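Local structure of glutathione s-transferase S2 (Nilaparvata lugens, 5H5L) at residues R19-Y24 against K189-I194; S64-R69 against W151-Y155; T94-F98 against Y129-F133; S101-W105 against L117-L121; G141-A145 against L180-V184. The protein is a sigma-class glutathione transferase, a glutathione-requiring prostaglandin D synthase, that binds glutathione and probably joins it to electrophilic substrates. All blocks are in the same frame, centred on the assembly; numbering follows the deposited sequence.

Contact 1: R19-Y24 against K189-I194; sequences RWMLSY and KIKAWI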
# COMPACT_ATOMS: atom_id res chain seq x y z
N ARG B 19 13.06 -7.44 8.82
CA ARG B 19 14.13 -7.84 9.73
C ARG B 19 14.07 -7.06 11.04
O ARG B 19 14.21 -7.63 12.13
CB ARG B 19 15.50 -7.67 9.06
CG ARG B 19 15.74 -8.53 7.82
CD ARG B 19 16.96 -8.06 7.03
NE ARG B 19 17.21 -8.79 5.79
CZ ARG B 19 17.54 -8.24 4.63
NH1 ARG B 19 17.65 -6.92 4.52
NH2 ARG B 19 17.74 -9.00 3.57
N TRP B 20 13.85 -5.74 10.96
CA TRP B 20 13.77 -4.96 12.19
C TRP B 20 12.58 -5.37 13.02
O TRP B 20 12.67 -5.45 14.24
CB TRP B 20 13.68 -3.45 11.91
CG TRP B 20 14.95 -2.82 11.41
CD1 TRP B 20 16.02 -3.46 10.87
CD2 TRP B 20 15.29 -1.41 11.40
NE1 TRP B 20 17.00 -2.55 10.52
CE2 TRP B 20 16.57 -1.29 10.84
CE3 TRP B 20 14.62 -0.25 11.81
CZ2 TRP B 20 17.19 -0.08 10.67
CZ3 TRP B 20 15.26 0.96 11.64
CH2 TRP B 20 16.53 1.03 11.09
N MET B 21 11.42 -5.61 12.39
CA MET B 21 10.24 -6.01 13.16
C MET B 21 10.46 -7.37 13.83
O MET B 21 10.06 -7.58 14.98
CB MET B 21 9.01 -6.05 12.25
CG MET B 21 8.44 -4.67 11.88
SD MET B 21 8.09 -3.64 13.29
CE MET B 21 6.93 -4.61 14.17
N LEU B 22 11.07 -8.29 13.12
CA LEU B 22 11.32 -9.61 13.72
C LEU B 22 12.34 -9.49 14.85
O LEU B 22 12.19 -10.14 15.89
CB LEU B 22 11.80 -10.58 12.65
CG LEU B 22 10.76 -11.02 11.61
CD1 LEU B 22 11.44 -11.71 10.51
CD2 LEU B 22 9.76 -11.94 12.26
N SER B 23 13.31 -8.59 14.69
CA SER B 23 14.28 -8.33 15.76
C SER B 23 13.59 -7.70 16.95
O SER B 23 13.73 -8.16 18.09
CB SER B 23 15.39 -7.43 15.25
OG SER B 23 16.12 -8.11 14.26
N TYR B 24 12.77 -6.68 16.70
CA TYR B 24 12.00 -6.11 17.80
C TYR B 24 11.15 -7.16 18.49
O TYR B 24 10.95 -7.10 19.70
CB TYR B 24 11.10 -4.99 17.31
CG TYR B 24 10.42 -4.25 18.42
CD1 TYR B 24 11.01 -3.15 19.02
CD2 TYR B 24 9.18 -4.62 18.86
CE1 TYR B 24 10.36 -2.44 20.02
CE2 TYR B 24 8.53 -3.92 19.85
CZ TYR B 24 9.13 -2.83 20.44
OH TYR B 24 8.46 -2.14 21.43
N LYS B 189 16.68 -3.92 20.63
CA LYS B 189 16.75 -5.03 19.70
C LYS B 189 17.03 -4.55 18.29
O LYS B 189 17.75 -5.21 17.53
CB LYS B 189 15.47 -5.85 19.79
CG LYS B 189 15.32 -6.46 21.20
CD LYS B 189 13.89 -6.84 21.56
CE LYS B 189 12.93 -5.64 21.40
NZ LYS B 189 11.92 -5.47 22.49
N ILE B 190 16.55 -3.36 17.93
CA ILE B 190 16.90 -2.87 16.60
C ILE B 190 18.37 -2.49 16.56
O ILE B 190 19.11 -2.85 15.63
CB ILE B 190 15.95 -1.72 16.21
CG1 ILE B 190 14.52 -2.31 16.04
CG2 ILE B 190 16.46 -1.04 14.96
CD1 ILE B 190 13.41 -1.30 15.74
N LYS B 191 18.84 -1.82 17.61
CA LYS B 191 20.26 -1.50 17.76
C LYS B 191 21.13 -2.74 17.61
O LYS B 191 22.11 -2.75 16.86
CB LYS B 191 20.46 -0.88 19.15
CG LYS B 191 21.73 -0.06 19.30
CD LYS B 191 21.76 0.58 20.68
CE LYS B 191 23.01 1.43 20.85
NZ LYS B 191 24.23 0.59 20.84
N ALA B 192 20.81 -3.78 18.37
CA ALA B 192 21.51 -5.05 18.24
C ALA B 192 21.54 -5.52 16.80
O ALA B 192 22.59 -5.89 16.27
CB ALA B 192 20.82 -6.09 19.12
N TRP B 193 20.37 -5.54 16.14
CA TRP B 193 20.33 -6.02 14.77
C TRP B 193 21.26 -5.21 13.89
O TRP B 193 21.98 -5.75 13.05
CB TRP B 193 18.90 -5.97 14.20
CG TRP B 193 18.96 -6.17 12.75
CD1 TRP B 193 18.90 -5.23 11.79
CD2 TRP B 193 19.17 -7.41 12.10
NE1 TRP B 193 19.06 -5.80 10.55
CE2 TRP B 193 19.21 -7.15 10.72
CE3 TRP B 193 19.32 -8.73 12.54
CZ2 TRP B 193 19.41 -8.16 9.78
CZ3 TRP B 193 19.50 -9.72 11.61
CH2 TRP B 193 19.55 -9.43 10.24
N ILE B 194 21.24 -3.90 14.06
CA ILE B 194 22.09 -3.03 13.26
C ILE B 194 23.55 -3.38 13.50
O ILE B 194 24.36 -3.37 12.57
CB ILE B 194 21.78 -1.56 13.59
CG1 ILE B 194 20.37 -1.19 13.07
CG2 ILE B 194 22.86 -0.64 13.03
CD1 ILE B 194 19.81 0.03 13.70

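Contact 2: S64-R69 against W151-Y155; sequences STAIAR and WGDIY. With GSH (glutathione), chain E.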
# COMPACT_ATOMS: atom_id res chain seq x y z
N SER B 64 5.77 -6.10 1.84
CA SER B 64 6.51 -5.60 3.00
C SER B 64 5.59 -4.87 3.97
O SER B 64 5.71 -5.04 5.19
CB SER B 64 7.64 -4.68 2.55
OG SER B 64 7.14 -3.52 1.91
N THR B 65 4.68 -4.05 3.45
CA THR B 65 3.79 -3.30 4.33
C THR B 65 2.82 -4.22 5.07
O THR B 65 2.64 -4.08 6.29
CB THR B 65 3.01 -2.23 3.55
OG1 THR B 65 3.91 -1.36 2.86
CG2 THR B 65 2.19 -1.36 4.48
N ALA B 66 2.18 -5.15 4.35
CA ALA B 66 1.24 -6.07 4.99
C ALA B 66 1.93 -6.86 6.10
O ALA B 66 1.36 -7.09 7.18
CB ALA B 66 0.63 -7.03 3.96
N ILE B 67 3.14 -7.32 5.81
CA ILE B 67 3.88 -8.13 6.78
C ILE B 67 4.30 -7.28 7.97
O ILE B 67 4.17 -7.70 9.12
CB ILE B 67 5.10 -8.77 6.09
CG1 ILE B 67 4.64 -9.77 5.02
CG2 ILE B 67 6.04 -9.41 7.15
CD1 ILE B 67 5.73 -10.24 4.08
N ALA B 68 4.79 -6.07 7.71
CA ALA B 68 5.19 -5.18 8.81
C ALA B 68 4.03 -4.92 9.77
O ALA B 68 4.22 -4.92 11.00
CB ALA B 68 5.73 -3.88 8.23
N ARG B 69 2.82 -4.69 9.23
CA ARG B 69 1.64 -4.44 10.05
C ARG B 69 1.31 -5.67 10.89
O ARG B 69 0.97 -5.56 12.07
CB ARG B 69 0.45 -4.05 9.16
CG ARG B 69 -0.84 -3.65 9.94
CD ARG B 69 -2.07 -3.35 9.00
NE ARG B 69 -1.75 -2.22 8.10
CZ ARG B 69 -1.45 -2.34 6.82
NH1 ARG B 69 -1.44 -3.54 6.23
NH2 ARG B 69 -1.13 -1.26 6.13
N TRP B 151 4.63 0.21 14.30
CA TRP B 151 5.33 -0.48 13.22
C TRP B 151 5.59 0.49 12.08
O TRP B 151 6.56 0.34 11.34
CB TRP B 151 4.50 -1.70 12.72
CG TRP B 151 3.23 -1.31 12.03
CD1 TRP B 151 1.99 -1.16 12.62
CD2 TRP B 151 3.05 -1.02 10.65
NE1 TRP B 151 1.07 -0.80 11.68
CE2 TRP B 151 1.70 -0.70 10.47
CE3 TRP B 151 3.92 -0.98 9.54
CZ2 TRP B 151 1.18 -0.36 9.24
CZ3 TRP B 151 3.41 -0.63 8.32
CH2 TRP B 151 2.05 -0.31 8.17
N GLY B 152 4.74 1.49 11.94
CA GLY B 152 4.96 2.50 10.93
C GLY B 152 6.29 3.23 11.11
O GLY B 152 7.01 3.48 10.14
N ASP B 153 6.61 3.61 12.35
CA ASP B 153 7.90 4.26 12.60
C ASP B 153 9.06 3.37 12.16
O ASP B 153 10.04 3.83 11.56
CB ASP B 153 8.03 4.59 14.10
CG ASP B 153 6.94 5.51 14.60
OD1 ASP B 153 6.74 6.58 13.99
OD2 ASP B 153 6.25 5.15 15.59
N ILE B 154 8.97 2.09 12.46
CA ILE B 154 10.03 1.17 12.13
C ILE B 154 10.15 0.98 10.63
O ILE B 154 11.24 0.97 10.08
CB ILE B 154 9.78 -0.13 12.90
CG1 ILE B 154 10.02 0.18 14.40
CG2 ILE B 154 10.70 -1.24 12.44
CD1 ILE B 154 9.60 -0.92 15.34
N TYR B 155 9.02 0.87 9.93
CA TYR B 155 9.05 0.76 8.48
C TYR B 155 9.66 2.01 7.87
O TYR B 155 10.54 1.94 7.00
CB TYR B 155 7.61 0.52 8.00
CG TYR B 155 7.44 0.18 6.55
CD1 TYR B 155 7.35 -1.15 6.15
CD2 TYR B 155 7.30 1.17 5.58
CE1 TYR B 155 7.14 -1.49 4.82
CE2 TYR B 155 7.11 0.84 4.26
CZ TYR B 155 7.03 -0.50 3.89
OH TYR B 155 6.84 -0.83 2.57
N1 GSH E . 4.87 -3.86 -2.98
CA1 GSH E . 5.98 -4.80 -2.82
C1 GSH E . 6.43 -4.79 -1.35
O11 GSH E . 6.29 -3.74 -0.65
O12 GSH E . 6.96 -5.82 -0.83
CB1 GSH E . 7.18 -4.32 -3.68
CG1 GSH E . 8.21 -5.44 -3.69
CD1 GSH E . 9.37 -5.07 -4.67
OE1 GSH E . 9.32 -4.09 -5.35
N2 GSH E . 10.52 -5.97 -4.75
CA2 GSH E . 11.62 -5.62 -5.64
C2 GSH E . 11.92 -6.81 -6.53
O2 GSH E . 11.60 -7.90 -6.19
CB2 GSH E . 12.84 -5.35 -4.78
SG2 GSH E . 12.52 -4.01 -3.64
N3 GSH E . 12.66 -6.59 -7.77
CA3 GSH E . 13.00 -7.73 -8.62
C3 GSH E . 12.06 -7.80 -9.80
O31 GSH E . 11.11 -7.00 -9.92
O32 GSH E . 12.27 -8.68 -10.65

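Contact 3: T94-F98 against Y129-F133; sequences TFNDF and YFNKF. With GSH (glutathione), chain C.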
# COMPACT_ATOMS: atom_id res chain seq x y z
N THR B 94 1.08 6.87 2.40
CA THR B 94 1.60 8.10 1.84
C THR B 94 3.11 8.01 1.64
O THR B 94 3.63 8.42 0.60
CB THR B 94 1.21 9.26 2.75
OG1 THR B 94 -0.22 9.40 2.67
CG2 THR B 94 1.85 10.56 2.32
N PHE B 95 3.83 7.48 2.63
CA PHE B 95 5.26 7.23 2.47
C PHE B 95 5.52 6.34 1.27
O PHE B 95 6.48 6.54 0.51
CB PHE B 95 5.82 6.59 3.74
CG PHE B 95 7.26 6.25 3.67
CD1 PHE B 95 8.20 7.24 3.51
CD2 PHE B 95 7.69 4.95 3.81
CE1 PHE B 95 9.52 6.94 3.46
CE2 PHE B 95 9.04 4.63 3.75
CZ PHE B 95 9.95 5.61 3.59
N ASN B 96 4.66 5.34 1.04
CA ASN B 96 4.91 4.46 -0.09
C ASN B 96 4.63 5.17 -1.42
O ASN B 96 5.33 4.91 -2.39
CB ASN B 96 4.09 3.18 0.04
CG ASN B 96 4.65 2.23 1.12
OD1 ASN B 96 5.83 2.27 1.45
ND2 ASN B 96 3.81 1.38 1.65
N ASP B 97 3.68 6.11 -1.44
CA ASP B 97 3.50 6.96 -2.61
C ASP B 97 4.77 7.76 -2.87
O ASP B 97 5.24 7.85 -4.01
CB ASP B 97 2.34 7.93 -2.41
CG ASP B 97 0.99 7.30 -2.58
OD1 ASP B 97 0.90 6.19 -3.15
OD2 ASP B 97 0.01 7.93 -2.14
N PHE B 98 5.35 8.33 -1.81
CA PHE B 98 6.63 9.04 -1.95
C PHE B 98 7.68 8.13 -2.54
O PHE B 98 8.35 8.49 -3.51
CB PHE B 98 7.13 9.54 -0.60
CG PHE B 98 8.61 9.86 -0.60
CD1 PHE B 98 9.08 10.97 -1.29
CD2 PHE B 98 9.51 9.06 0.04
CE1 PHE B 98 10.45 11.28 -1.29
CE2 PHE B 98 10.86 9.35 0.04
CZ PHE B 98 11.33 10.47 -0.64
N TYR B 129 7.04 16.10 0.50
CA TYR B 129 6.66 15.07 1.47
C TYR B 129 7.33 15.28 2.81
O TYR B 129 6.69 15.17 3.86
CB TYR B 129 6.99 13.67 0.94
CG TYR B 129 6.02 13.21 -0.11
CD1 TYR B 129 4.80 12.63 0.23
CD2 TYR B 129 6.29 13.38 -1.44
CE1 TYR B 129 3.90 12.23 -0.75
CE2 TYR B 129 5.41 13.00 -2.42
CZ TYR B 129 4.22 12.42 -2.08
OH TYR B 129 3.35 12.06 -3.07
N PHE B 130 8.63 15.57 2.81
CA PHE B 130 9.33 15.55 4.10
C PHE B 130 8.97 16.73 4.99
O PHE B 130 9.02 16.58 6.21
CB PHE B 130 10.82 15.47 3.90
CG PHE B 130 11.31 14.10 3.52
CD1 PHE B 130 10.49 13.23 2.82
CD2 PHE B 130 12.57 13.70 3.88
CE1 PHE B 130 10.94 11.96 2.48
CE2 PHE B 130 13.04 12.44 3.53
CZ PHE B 130 12.23 11.57 2.84
N ASN B 131 8.65 17.90 4.42
CA ASN B 131 8.18 19.00 5.29
C ASN B 131 6.88 18.59 5.98
O ASN B 131 6.69 18.83 7.18
CB ASN B 131 7.96 20.29 4.49
CG ASN B 131 9.25 21.06 4.21
OD1 ASN B 131 10.16 21.12 5.03
ND2 ASN B 131 9.31 21.67 3.05
N LYS B 132 5.97 17.93 5.24
CA LYS B 132 4.73 17.48 5.86
C LYS B 132 4.98 16.39 6.90
O LYS B 132 4.38 16.42 7.98
CB LYS B 132 3.76 17.01 4.79
CG LYS B 132 3.06 18.18 4.07
CD LYS B 132 2.69 17.79 2.65
CE LYS B 132 2.00 18.91 1.92
NZ LYS B 132 0.63 19.21 2.47
N PHE B 133 5.83 15.40 6.58
CA PHE B 133 6.18 14.37 7.55
C PHE B 133 6.79 15.00 8.79
O PHE B 133 6.46 14.64 9.93
CB PHE B 133 7.20 13.37 6.96
CG PHE B 133 6.70 12.53 5.81
CD1 PHE B 133 5.35 12.38 5.52
CD2 PHE B 133 7.61 11.88 5.01
CE1 PHE B 133 4.94 11.60 4.46
CE2 PHE B 133 7.20 11.13 3.93
CZ PHE B 133 5.86 10.98 3.67
N1 GSH C . -2.06 5.86 -2.89
CA1 GSH C . -3.12 6.83 -3.16
C1 GSH C . -4.49 6.24 -2.82
O11 GSH C . -5.46 6.95 -2.44
O12 GSH C . -4.60 4.99 -2.99
CB1 GSH C . -3.14 7.11 -4.68
CG1 GSH C . -4.03 8.32 -4.90
CD1 GSH C . -3.92 8.78 -6.37
OE1 GSH C . -3.14 8.32 -7.12
N2 GSH C . -4.87 9.82 -6.73
CA2 GSH C . -4.96 10.37 -8.07
C2 GSH C . -4.94 11.90 -8.00
O2 GSH C . -5.33 12.49 -7.05
CB2 GSH C . -6.33 10.03 -8.60
SG2 GSH C . -6.71 8.26 -8.62
N3 GSH C . -4.50 12.59 -9.20
CA3 GSH C . -4.52 14.04 -9.27
C3 GSH C . -3.15 14.61 -9.02
O31 GSH C . -3.01 15.84 -9.19
O32 GSH C . -2.20 13.87 -8.66

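Contact 4: S101-W105 against L117-L121; sequences SISKW and LEETL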
# COMPACT_ATOMS: atom_id res chain seq x y z
N SER B 101 8.47 7.51 -6.21
CA SER B 101 9.35 8.43 -6.91
C SER B 101 10.78 7.93 -6.89
O SER B 101 11.51 8.02 -7.89
CB SER B 101 9.25 9.83 -6.29
OG SER B 101 8.35 10.60 -7.05
N ILE B 102 11.23 7.44 -5.76
CA ILE B 102 12.57 6.88 -5.70
C ILE B 102 12.69 5.70 -6.65
O ILE B 102 13.75 5.49 -7.25
CB ILE B 102 12.94 6.50 -4.27
CG1 ILE B 102 12.85 7.72 -3.37
CG2 ILE B 102 14.36 5.93 -4.22
CD1 ILE B 102 13.02 7.40 -1.92
N SER B 103 11.63 4.90 -6.80
CA SER B 103 11.70 3.72 -7.66
C SER B 103 11.82 4.13 -9.13
O SER B 103 12.62 3.57 -9.87
CB SER B 103 10.48 2.82 -7.44
OG SER B 103 10.41 2.36 -6.10
N LYS B 104 11.02 5.12 -9.55
CA LYS B 104 11.14 5.66 -10.90
C LYS B 104 12.58 6.08 -11.19
O LYS B 104 13.15 5.71 -12.22
CB LYS B 104 10.17 6.84 -11.05
CG LYS B 104 10.35 7.75 -12.28
CD LYS B 104 9.46 7.37 -13.45
CE LYS B 104 9.88 8.09 -14.73
NZ LYS B 104 9.16 7.60 -15.92
N TRP B 105 13.18 6.84 -10.28
CA TRP B 105 14.55 7.28 -10.48
C TRP B 105 15.51 6.09 -10.52
O TRP B 105 16.45 6.08 -11.31
CB TRP B 105 14.94 8.24 -9.37
CG TRP B 105 16.42 8.48 -9.31
CD1 TRP B 105 17.14 9.35 -10.09
CD2 TRP B 105 17.36 7.85 -8.43
NE1 TRP B 105 18.46 9.28 -9.76
CE2 TRP B 105 18.63 8.38 -8.74
CE3 TRP B 105 17.25 6.90 -7.42
CZ2 TRP B 105 19.78 7.98 -8.08
CZ3 TRP B 105 18.40 6.50 -6.76
CH2 TRP B 105 19.65 7.04 -7.10
N LEU B 117 15.29 13.33 -13.13
CA LEU B 117 14.43 12.79 -12.07
C LEU B 117 15.02 13.10 -10.70
O LEU B 117 14.32 13.58 -9.81
CB LEU B 117 14.24 11.29 -12.25
CG LEU B 117 13.45 10.92 -13.51
CD1 LEU B 117 13.53 9.42 -13.76
CD2 LEU B 117 12.03 11.37 -13.41
N GLU B 118 16.32 12.85 -10.53
CA GLU B 118 16.97 13.11 -9.25
C GLU B 118 16.86 14.58 -8.84
O GLU B 118 16.66 14.88 -7.66
CB GLU B 118 18.44 12.69 -9.31
CG GLU B 118 19.21 12.98 -8.03
CD GLU B 118 20.70 12.79 -8.17
OE1 GLU B 118 21.24 13.01 -9.28
OE2 GLU B 118 21.34 12.43 -7.16
N GLU B 119 16.99 15.50 -9.80
CA GLU B 119 16.82 16.92 -9.48
C GLU B 119 15.41 17.20 -8.98
O GLU B 119 15.22 17.88 -7.97
CB GLU B 119 17.11 17.77 -10.73
CG GLU B 119 16.64 19.24 -10.62
CD GLU B 119 15.24 19.50 -11.21
OE1 GLU B 119 14.85 18.81 -12.20
OE2 GLU B 119 14.53 20.41 -10.71
N THR B 120 14.41 16.74 -9.72
CA THR B 120 13.03 16.93 -9.27
C THR B 120 12.83 16.27 -7.91
O THR B 120 12.26 16.87 -6.99
CB THR B 120 12.07 16.36 -10.31
OG1 THR B 120 12.26 17.04 -11.55
CG2 THR B 120 10.60 16.51 -9.86
N LEU B 121 13.33 15.04 -7.76
CA LEU B 121 13.25 14.31 -6.50
C LEU B 121 13.86 15.12 -5.36
O LEU B 121 13.22 15.36 -4.33
CB LEU B 121 13.95 12.97 -6.67
CG LEU B 121 14.08 12.08 -5.45
CD1 LEU B 121 12.67 11.75 -4.86
CD2 LEU B 121 14.82 10.83 -5.92
O HOH W 1 20.88 10.56 -10.47

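Contact 5: G141-A145 against L180-V184; sequences GGYLA and LNDKV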
# COMPACT_ATOMS: atom_id res chain seq x y z
N GLY B 141 3.55 14.06 18.71
CA GLY B 141 4.30 13.54 19.82
C GLY B 141 5.66 12.98 19.51
O GLY B 141 6.22 12.27 20.34
N GLY B 142 6.24 13.29 18.37
CA GLY B 142 7.52 12.73 18.02
C GLY B 142 7.45 11.37 17.35
O GLY B 142 8.46 10.66 17.32
N TYR B 143 6.28 10.98 16.85
CA TYR B 143 6.09 9.71 16.15
C TYR B 143 5.27 9.96 14.89
O TYR B 143 4.70 11.04 14.70
CB TYR B 143 5.40 8.68 17.04
CG TYR B 143 6.21 8.31 18.23
CD1 TYR B 143 7.23 7.38 18.12
CD2 TYR B 143 5.99 8.91 19.48
CE1 TYR B 143 7.99 7.02 19.20
CE2 TYR B 143 6.76 8.56 20.58
CZ TYR B 143 7.77 7.61 20.42
OH TYR B 143 8.57 7.21 21.45
N LEU B 144 5.21 8.94 14.02
CA LEU B 144 4.39 9.04 12.83
C LEU B 144 2.92 9.12 13.18
O LEU B 144 2.16 9.79 12.47
CB LEU B 144 4.61 7.85 11.89
CG LEU B 144 5.72 7.89 10.85
CD1 LEU B 144 5.55 6.62 9.99
CD2 LEU B 144 5.74 9.17 9.98
N ALA B 145 2.49 8.48 14.27
CA ALA B 145 1.07 8.38 14.52
C ALA B 145 0.78 8.20 16.00
O ALA B 145 1.52 7.49 16.69
CB ALA B 145 0.47 7.21 13.75
N LEU B 180 13.10 11.12 15.20
CA LEU B 180 12.49 9.79 15.19
C LEU B 180 13.49 8.73 14.74
O LEU B 180 13.53 7.62 15.28
CB LEU B 180 11.28 9.81 14.26
CG LEU B 180 10.47 8.53 14.08
CD1 LEU B 180 9.91 8.03 15.41
CD2 LEU B 180 9.41 8.80 13.05
N ASN B 181 14.32 9.08 13.76
CA ASN B 181 15.34 8.15 13.30
C ASN B 181 16.24 7.71 14.43
O ASN B 181 16.53 6.51 14.58
CB ASN B 181 16.20 8.78 12.21
CG ASN B 181 17.41 7.93 11.89
OD1 ASN B 181 17.39 7.11 10.97
ND2 ASN B 181 18.47 8.07 12.70
N ASP B 182 16.73 8.67 15.22
CA ASP B 182 17.68 8.33 16.28
C ASP B 182 17.01 7.49 17.35
O ASP B 182 17.62 6.59 17.91
CB ASP B 182 18.26 9.60 16.89
CG ASP B 182 19.04 10.43 15.88
OD1 ASP B 182 19.46 9.88 14.83
OD2 ASP B 182 19.23 11.64 16.14
N LYS B 183 15.74 7.76 17.60
CA LYS B 183 14.98 7.00 18.60
C LYS B 183 14.77 5.55 18.16
O LYS B 183 14.91 4.63 18.97
CB LYS B 183 13.65 7.73 18.81
CG LYS B 183 12.65 7.09 19.68
CD LYS B 183 11.75 8.15 20.32
CE LYS B 183 11.13 9.13 19.33
NZ LYS B 183 10.47 10.30 20.02
N VAL B 184 14.48 5.32 16.89
CA VAL B 184 14.17 3.96 16.46
C VAL B 184 15.44 3.13 16.42
O VAL B 184 15.47 2.00 16.91
CB VAL B 184 13.45 3.96 15.10
CG1 VAL B 184 13.47 2.57 14.51
CG2 VAL B 184 12.00 4.46 15.28

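Contact 1: R19-Y24 against K189-I194
The carbonyl oxygen of R19 is gripped twice by S23, whose side chain also lies against W193 of the partner helix. S23 OG donates to R19 O over 2.9 Å from above the carbonyl plane, while S23 N makes the usual helical bond from the opposite face. OG sits beside its own backbone N (chi1 -65°); the hydroxyl is thus folded back onto its helix, and its flank meets W193 CB at 3.5 Å. Around this point two indoles lock together at an oblique 63°, W20 CD1 touching W193 CD1 at 3.5 Å. Both ring nitrogens are satisfied by the carboxylate of E16, which ties the pair into one unit. I190 CG2 covers one face of W20, 3.9 Å from the centroid of its six-membered ring, and I194 CD1 rests 4.0 Å from W20 CZ2. The aliphatic part of R19 crosses W193, with R19 CD 3.7 Å from W193 CZ2, before the guanidinium leaves for F11 O, F9 O and the carboxylates of D31 and E16. At the far end K189 bends so that its NZ stands over the centre of the Y24 ring, a cation-pi contact of 4.2 Å to the centroid. The axes of segments 19-24 and 189-194, one from each domain, cross at 125° and illustrate the interdomain seam of the glutathione transferase fold, where a helix of the thioredoxin-like domain is covered by the end of the helical domain.

Contact 2: S64-R69 against W151-Y155
Y155 OH donates to S64 OG over 2.8 Å, and S64 OG in turn donates a hydrogen bond to O11 of the bound glutathione at 2.7 Å, so the serine oxygen is both acceptor and donor. S64 chi1 of 64° wedges OG between the backbone N and the carbonyl carbon, where it faces the tyrosine and the ligand together. The same carboxylate is held by S64 N, which reaches O12 at 2.9 Å in a fairly straight bond; its approach to O11 is long and weak. T65 OG1 lies 3.0 Å from Y155 OH, a weak contact, and receives a bond from N96 ND2, while Y155 OH is also bonded to R99 NH2. Deeper in, A68 CB fits between W151 CE3, at 3.7 Å, and Y155 CD1. R69 CA sits over the five-membered ring of W151, 3.8 Å from its centroid. The R69 guanidinium, nearly perpendicular to that indole, is paired with D89 and also with D89 of the second subunit. Since S64 opens its helix, the positive end of the helix dipole would be expected to reinforce this grip on the glutathione carboxylate, with Y155 as the second-shell group fixing the serine.

Contact 3: T94-F98 against Y129-F133
One face of the Y129 ring carries F98 CB, 3.9 Å from the ring centroid and over its centre, while one face of the F98 ring takes the rim of F130, with F130 CE1 3.5 Å from F98 CZ. The F98 ring is inclined obliquely to both neighbours, and its edge meets F95 O in its own helix. F133 receives T94 CG2 at its edge, 3.9 Å from F133 CE1, and has Y129 O above one face; its CE2 in turn meets the edge of F95, 4.0 Å from F95 CD1. F98 CG is anti to the backbone N (chi1 161°), which carries the ring past Y129 to F130; CB, fixed by the backbone, meets the tyrosine face. Replacing Y129 with an alanine is likely to uncover F98 CB and open a gap beside T94 CG2, leaving the F98 ring freer to turn. On the flank of helix 82-106 D97 grips a glutathione held by the second subunit: GSH N1 donates to D97 OD1 and to D97 OD2, each at 3.0 Å. Q63 of the second subunit also bonds to OD2. An aromatic cluster thus seals two nearly antiparallel helices of the helical domain, and the aspartate reaching over the dimer interface to the amino group of the glutathione is characteristic of the shared active site of sigma-class and related glutathione transferases.

Contact 4: S101-W105 against L117-L121
W105 lies against L117 and E118 and is the residue most covered here. L117 CB comes to the edge of its ring, 4.1 Å from W105 CD1, and E118 CB sits closer still, 3.4 Å from W105 NE1. With W105 CG turned opposite to its own N (chi1 167°), the indole is carried across to the other helix, side by side with the glutamate. A water then joins their polar ends: it accepts from W105 NE1 at 2.8 Å, in the plane of the ring, and donates weakly to E118 OE1 at 2.7 Å. The other carboxylate oxygen, E118 OE2, is bonded to W167 NE1, whose ring also meets W105. Helices 82-106 and 111-139, linked by a short turn, form an antiparallel helical hairpin of the glutathione transferase C-terminal domain, and this contact lies near its closed end. L117 CD1 and CD2 lie against the methylenes of K104, which is bent at chi2 so that both its CG and CE run over the leucine; K104 CG is 3.9 Å from L117 CD1. One turn further from the hairpin bend, L121 splits its branches. Its CD1 lies 4.2 Å from S101 CB and nearly as close to I102 CG1, while L121 CD2 stops 4.3 Å from W105 CB.

Contact 5: G141-A145 against L180-V184
G142 takes a positive phi (86°, with psi 16°), in the left-handed helical region, and so brings its carbonyl oxygen close to L180 and K183 of helix 175-185. Here a loop of the all-helical C-terminal domain of the glutathione transferase fold, running from helix 111-139 to helix 151-164, is pinned against a later helix. A side chain at G142 would be crowded both by the carbonyl before it and by the lysine amine. L180 CD1 lies 3.6 Å from G142 O and 3.9 Å from Y143 CD1, filling the angle between peptide and ring. K183 leaves its helix stretched away from N and then bends at chi3 (52°), bringing its amine round over a face of Y143. K183 NZ stands 4.2 Å from the centroid of that ring, a cation-pi contact, and also gives a weak hydrogen bond of 3.4 Å to G142 O; the positive end is thus shared between a pi face and a backbone oxygen. Replacing Y143 with a serine would probably cost K183 its aromatic seat and leave the lysine tail freer to swing, with the side of L180 less covered. The next loop residue, L144, is anchored through its N to D153 OD1 of helix 151-164. Beside it L180 CD2 reaches L144 CG at 4.4 Å, while at the other end of the contact Y143 OH lies 3.5 Å from K183 CD.

In the fold
Contacts 1 and 2 each join the N-terminal thioredoxin-like domain to the helical C-terminal domain; contacts 3, 4 and 5 lie within the latter. Contact 1 spans nearly the whole chain and encloses all the others, contact 4 lies within contact 3, and contacts 2 and 5 alternate along the sequence. Contacts 3 and 4, with centres about 14 Å apart, share helices 82-106 and 111-139. Contact 2 is the hub: on helix 151-164, I154 packs on W20 and M21 and D153 bonds to L144, while T65 of helix 64-75 bonds to N96 of contact 3. Contact 2 holds its own subunit's glutathione and contact 3 reaches that of the second subunit, coupling domain packing to dimer and active site.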